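Local coordinates for protein 2-oxoadipate dioxygenase/decarboxylase, chloroplastic/amyloplastic (Oryza sativa, PDB 6W1K) that catalyses the iron(II)-dependent conversion of 2-oxoadipate and oxygen to (R)-2-hydroxyglutarate and carbon dioxide in plastid lysine breakdown, at residues E166-Q174 with F251-P262. Numbering follows the deposited sequence.
Sequences EKPIYSDFQ and FTFADGITESIP
With CG turned away from the backbone N in both Tyr-170 (chi1 -176°) and Phe-173, one helical turn apart, these two rings reach Phe-253 and form an aromatic cluster with it. It joins the first turn of helix 170-179 to the beta hairpin of strands 248-252 and 258-271, whose connection carries a type I turn from Phe-253 to Gly-256. Both pairs are oblique: the planes of Phe-253 and Tyr-170 lie at 55°, and Phe-173 offers one face to Phe-253 CZ. Tyr-170 CA sits over the Phe-253 face as a CH-pi contact, 4.1 Å from the ring centroid, while Phe-251 CD2 covers the opposite face. The Tyr-170 ring in turn is clasped between Gln-174 CG and Glu-259 CG, the latter 3.9 Å from its centroid. Replacing Tyr-170 by an alanine is likely to open a gap beside Phe-253 and leave the Glu-259 methylenes and Ile-257 CG2 without their aromatic partner.

Polar bonds hold the helix start, where Ile-169 is the N-cap. Asp-255 OD1 accepts from Tyr-170 N at 3.1 Å, nearly straight at 166°, on its syn side but tilted out of the carboxylate plane; OD2 adds a weak bond and takes a water that weakly bridges to Ser-171 N. Ala-254 N donates to Pro-168 O at 2.9 Å. Behind Pro-168 and Phe-173, helix 181-189 supplies Leu-187, Ala-184 and Val-188. Lys-167, itself exposed, brings NZ over the Phe-251 face in a cation-pi contact, 4.7 Å from the centroid, and that same NZ donates to Thr-252 O at 2.9 Å, in the carbonyl plane.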
# COMPACT_ATOMS: atom_id res chain seq x y z
N GLU A 166 -17.15 -15.86 -1.11
CA GLU A 166 -17.20 -16.73 -2.27
C GLU A 166 -16.69 -15.99 -3.49
O GLU A 166 -16.71 -14.76 -3.55
CB GLU A 166 -18.62 -17.24 -2.52
CG GLU A 166 -19.61 -16.16 -2.96
CD GLU A 166 -21.01 -16.74 -3.23
OE1 GLU A 166 -21.22 -17.93 -2.93
OE2 GLU A 166 -21.90 -16.00 -3.72
N LYS A 167 -16.23 -16.75 -4.48
CA LYS A 167 -15.75 -16.16 -5.72
C LYS A 167 -16.87 -15.34 -6.34
O LYS A 167 -18.01 -15.81 -6.40
CB LYS A 167 -15.33 -17.25 -6.70
CG LYS A 167 -14.23 -16.86 -7.67
CD LYS A 167 -13.77 -18.06 -8.53
CE LYS A 167 -12.23 -18.13 -8.61
NZ LYS A 167 -11.70 -18.47 -9.99
N PRO A 168 -16.60 -14.13 -6.81
CA PRO A 168 -17.68 -13.28 -7.34
C PRO A 168 -18.15 -13.72 -8.71
O PRO A 168 -17.42 -14.35 -9.47
CB PRO A 168 -17.04 -11.90 -7.42
CG PRO A 168 -15.66 -12.03 -6.88
CD PRO A 168 -15.30 -13.45 -6.77
N ILE A 169 -19.43 -13.40 -9.01
CA ILE A 169 -19.96 -13.54 -10.36
C ILE A 169 -19.68 -12.24 -11.09
O ILE A 169 -19.64 -11.15 -10.50
CB ILE A 169 -21.47 -13.89 -10.39
CG1 ILE A 169 -22.28 -12.73 -9.82
CG2 ILE A 169 -21.72 -15.16 -9.59
CD1 ILE A 169 -23.74 -13.00 -9.73
N TYR A 170 -19.51 -12.35 -12.41
CA TYR A 170 -19.06 -11.22 -13.20
C TYR A 170 -20.07 -10.07 -13.13
O TYR A 170 -19.68 -8.90 -13.06
CB TYR A 170 -18.86 -11.65 -14.67
CG TYR A 170 -18.29 -10.52 -15.53
CD1 TYR A 170 -17.18 -9.82 -15.10
CD2 TYR A 170 -18.86 -10.16 -16.75
CE1 TYR A 170 -16.65 -8.77 -15.85
CE2 TYR A 170 -18.32 -9.11 -17.51
CZ TYR A 170 -17.23 -8.42 -17.05
OH TYR A 170 -16.69 -7.38 -17.80
N SER A 171 -21.37 -10.39 -13.19
CA SER A 171 -22.39 -9.35 -13.15
C SER A 171 -22.22 -8.46 -11.92
O SER A 171 -22.41 -7.25 -12.00
CB SER A 171 -23.78 -9.97 -13.14
OG SER A 171 -23.95 -10.85 -12.05
N ASP A 172 -21.85 -9.05 -10.79
CA ASP A 172 -21.69 -8.23 -9.59
C ASP A 172 -20.47 -7.33 -9.70
O ASP A 172 -20.49 -6.17 -9.28
CB ASP A 172 -21.59 -9.12 -8.36
CG ASP A 172 -22.93 -9.76 -7.94
OD1 ASP A 172 -24.00 -9.29 -8.38
OD2 ASP A 172 -22.89 -10.73 -7.14
N PHE A 173 -19.36 -7.88 -10.22
CA PHE A 173 -18.17 -7.09 -10.49
C PHE A 173 -18.50 -5.94 -11.43
O PHE A 173 -18.07 -4.80 -11.21
CB PHE A 173 -17.10 -8.01 -11.08
CG PHE A 173 -15.80 -7.31 -11.44
CD1 PHE A 173 -15.53 -6.97 -12.74
CD2 PHE A 173 -14.85 -7.06 -10.48
CE1 PHE A 173 -14.32 -6.35 -13.07
CE2 PHE A 173 -13.65 -6.46 -10.81
CZ PHE A 173 -13.39 -6.10 -12.10
N GLN A 174 -19.29 -6.21 -12.46
CA GLN A 174 -19.67 -5.17 -13.40
C GLN A 174 -20.40 -4.02 -12.70
O GLN A 174 -20.12 -2.85 -12.95
CB GLN A 174 -20.55 -5.75 -14.50
CG GLN A 174 -19.83 -6.32 -15.69
CD GLN A 174 -20.83 -6.87 -16.69
OE1 GLN A 174 -21.67 -7.71 -16.34
NE2 GLN A 174 -20.79 -6.37 -17.93
N PHE A 251 -9.32 -13.39 -14.91
CA PHE A 251 -9.99 -13.98 -13.75
C PHE A 251 -11.22 -14.74 -14.23
O PHE A 251 -12.03 -14.20 -14.99
CB PHE A 251 -10.33 -12.87 -12.75
CG PHE A 251 -10.82 -13.36 -11.42
CD1 PHE A 251 -9.94 -13.79 -10.45
CD2 PHE A 251 -12.19 -13.37 -11.14
CE1 PHE A 251 -10.43 -14.24 -9.22
CE2 PHE A 251 -12.68 -13.79 -9.92
CZ PHE A 251 -11.81 -14.24 -8.96
N THR A 252 -11.36 -15.98 -13.79
CA THR A 252 -12.58 -16.74 -14.08
C THR A 252 -13.57 -16.54 -12.93
O THR A 252 -13.36 -17.04 -11.82
CB THR A 252 -12.25 -18.20 -14.34
OG1 THR A 252 -11.42 -18.26 -15.51
CG2 THR A 252 -13.54 -19.03 -14.63
N PHE A 253 -14.64 -15.81 -13.20
CA PHE A 253 -15.69 -15.58 -12.22
C PHE A 253 -16.54 -16.84 -12.01
O PHE A 253 -16.50 -17.81 -12.78
CB PHE A 253 -16.53 -14.38 -12.68
CG PHE A 253 -15.76 -13.09 -12.66
CD1 PHE A 253 -14.95 -12.72 -13.74
CD2 PHE A 253 -15.83 -12.25 -11.56
CE1 PHE A 253 -14.25 -11.55 -13.71
CE2 PHE A 253 -15.11 -11.07 -11.53
CZ PHE A 253 -14.32 -10.73 -12.59
N ALA A 254 -17.32 -16.80 -10.93
CA ALA A 254 -18.05 -17.96 -10.47
C ALA A 254 -19.09 -18.43 -11.46
O ALA A 254 -19.49 -19.60 -11.41
CB ALA A 254 -18.72 -17.69 -9.13
N ASP A 255 -19.59 -17.55 -12.33
CA ASP A 255 -20.56 -17.95 -13.34
C ASP A 255 -19.90 -18.43 -14.62
O ASP A 255 -20.57 -18.54 -15.65
CB ASP A 255 -21.54 -16.80 -13.65
CG ASP A 255 -20.87 -15.42 -13.77
OD1 ASP A 255 -19.64 -15.26 -13.60
OD2 ASP A 255 -21.62 -14.46 -14.03
N GLY A 256 -18.58 -18.68 -14.60
CA GLY A 256 -17.86 -19.23 -15.72
C GLY A 256 -17.21 -18.22 -16.65
O GLY A 256 -16.40 -18.61 -17.50
N ILE A 257 -17.51 -16.94 -16.48
CA ILE A 257 -17.05 -15.89 -17.38
C ILE A 257 -15.62 -15.51 -17.03
O ILE A 257 -15.30 -15.24 -15.86
CB ILE A 257 -17.99 -14.68 -17.31
CG1 ILE A 257 -19.37 -15.08 -17.85
CG2 ILE A 257 -17.42 -13.48 -18.08
CD1 ILE A 257 -20.43 -14.05 -17.56
N THR A 258 -14.75 -15.47 -18.04
CA THR A 258 -13.36 -15.06 -17.85
C THR A 258 -13.21 -13.64 -18.37
O THR A 258 -13.50 -13.37 -19.54
CB THR A 258 -12.40 -15.99 -18.59
OG1 THR A 258 -12.50 -17.31 -18.04
CG2 THR A 258 -10.98 -15.51 -18.45
N GLU A 259 -12.74 -12.74 -17.50
CA GLU A 259 -12.62 -11.33 -17.87
C GLU A 259 -11.43 -10.73 -17.15
O GLU A 259 -10.93 -11.28 -16.17
CB GLU A 259 -13.90 -10.56 -17.53
CG GLU A 259 -14.83 -10.44 -18.72
CD GLU A 259 -14.23 -9.51 -19.79
OE1 GLU A 259 -13.40 -8.61 -19.45
OE2 GLU A 259 -14.55 -9.71 -20.97
N SER A 260 -11.00 -9.57 -17.64
CA SER A 260 -9.81 -8.91 -17.10
C SER A 260 -10.12 -8.22 -15.77
O SER A 260 -11.17 -7.60 -15.63
CB SER A 260 -9.27 -7.90 -18.11
OG SER A 260 -8.06 -7.32 -17.66
N ILE A 261 -9.20 -8.32 -14.81
CA ILE A 261 -9.34 -7.60 -13.55
C ILE A 261 -8.02 -6.88 -13.23
O ILE A 261 -6.94 -7.32 -13.65
CB ILE A 261 -9.67 -8.54 -12.35
CG1 ILE A 261 -8.56 -9.57 -12.16
CG2 ILE A 261 -11.01 -9.21 -12.48
CD1 ILE A 261 -8.47 -10.22 -10.80
N PRO A 262 -8.08 -5.85 -12.41
CA PRO A 262 -6.84 -5.25 -11.88
C PRO A 262 -6.23 -6.04 -10.73
O PRO A 262 -6.93 -6.54 -9.84
CB PRO A 262 -7.30 -3.86 -11.41
CG PRO A 262 -8.74 -4.09 -10.98
CD PRO A 262 -9.28 -5.09 -11.99
O HOH W 1 -9.42 -17.11 -12.14
O HOH W 2 -22.81 -12.51 -14.99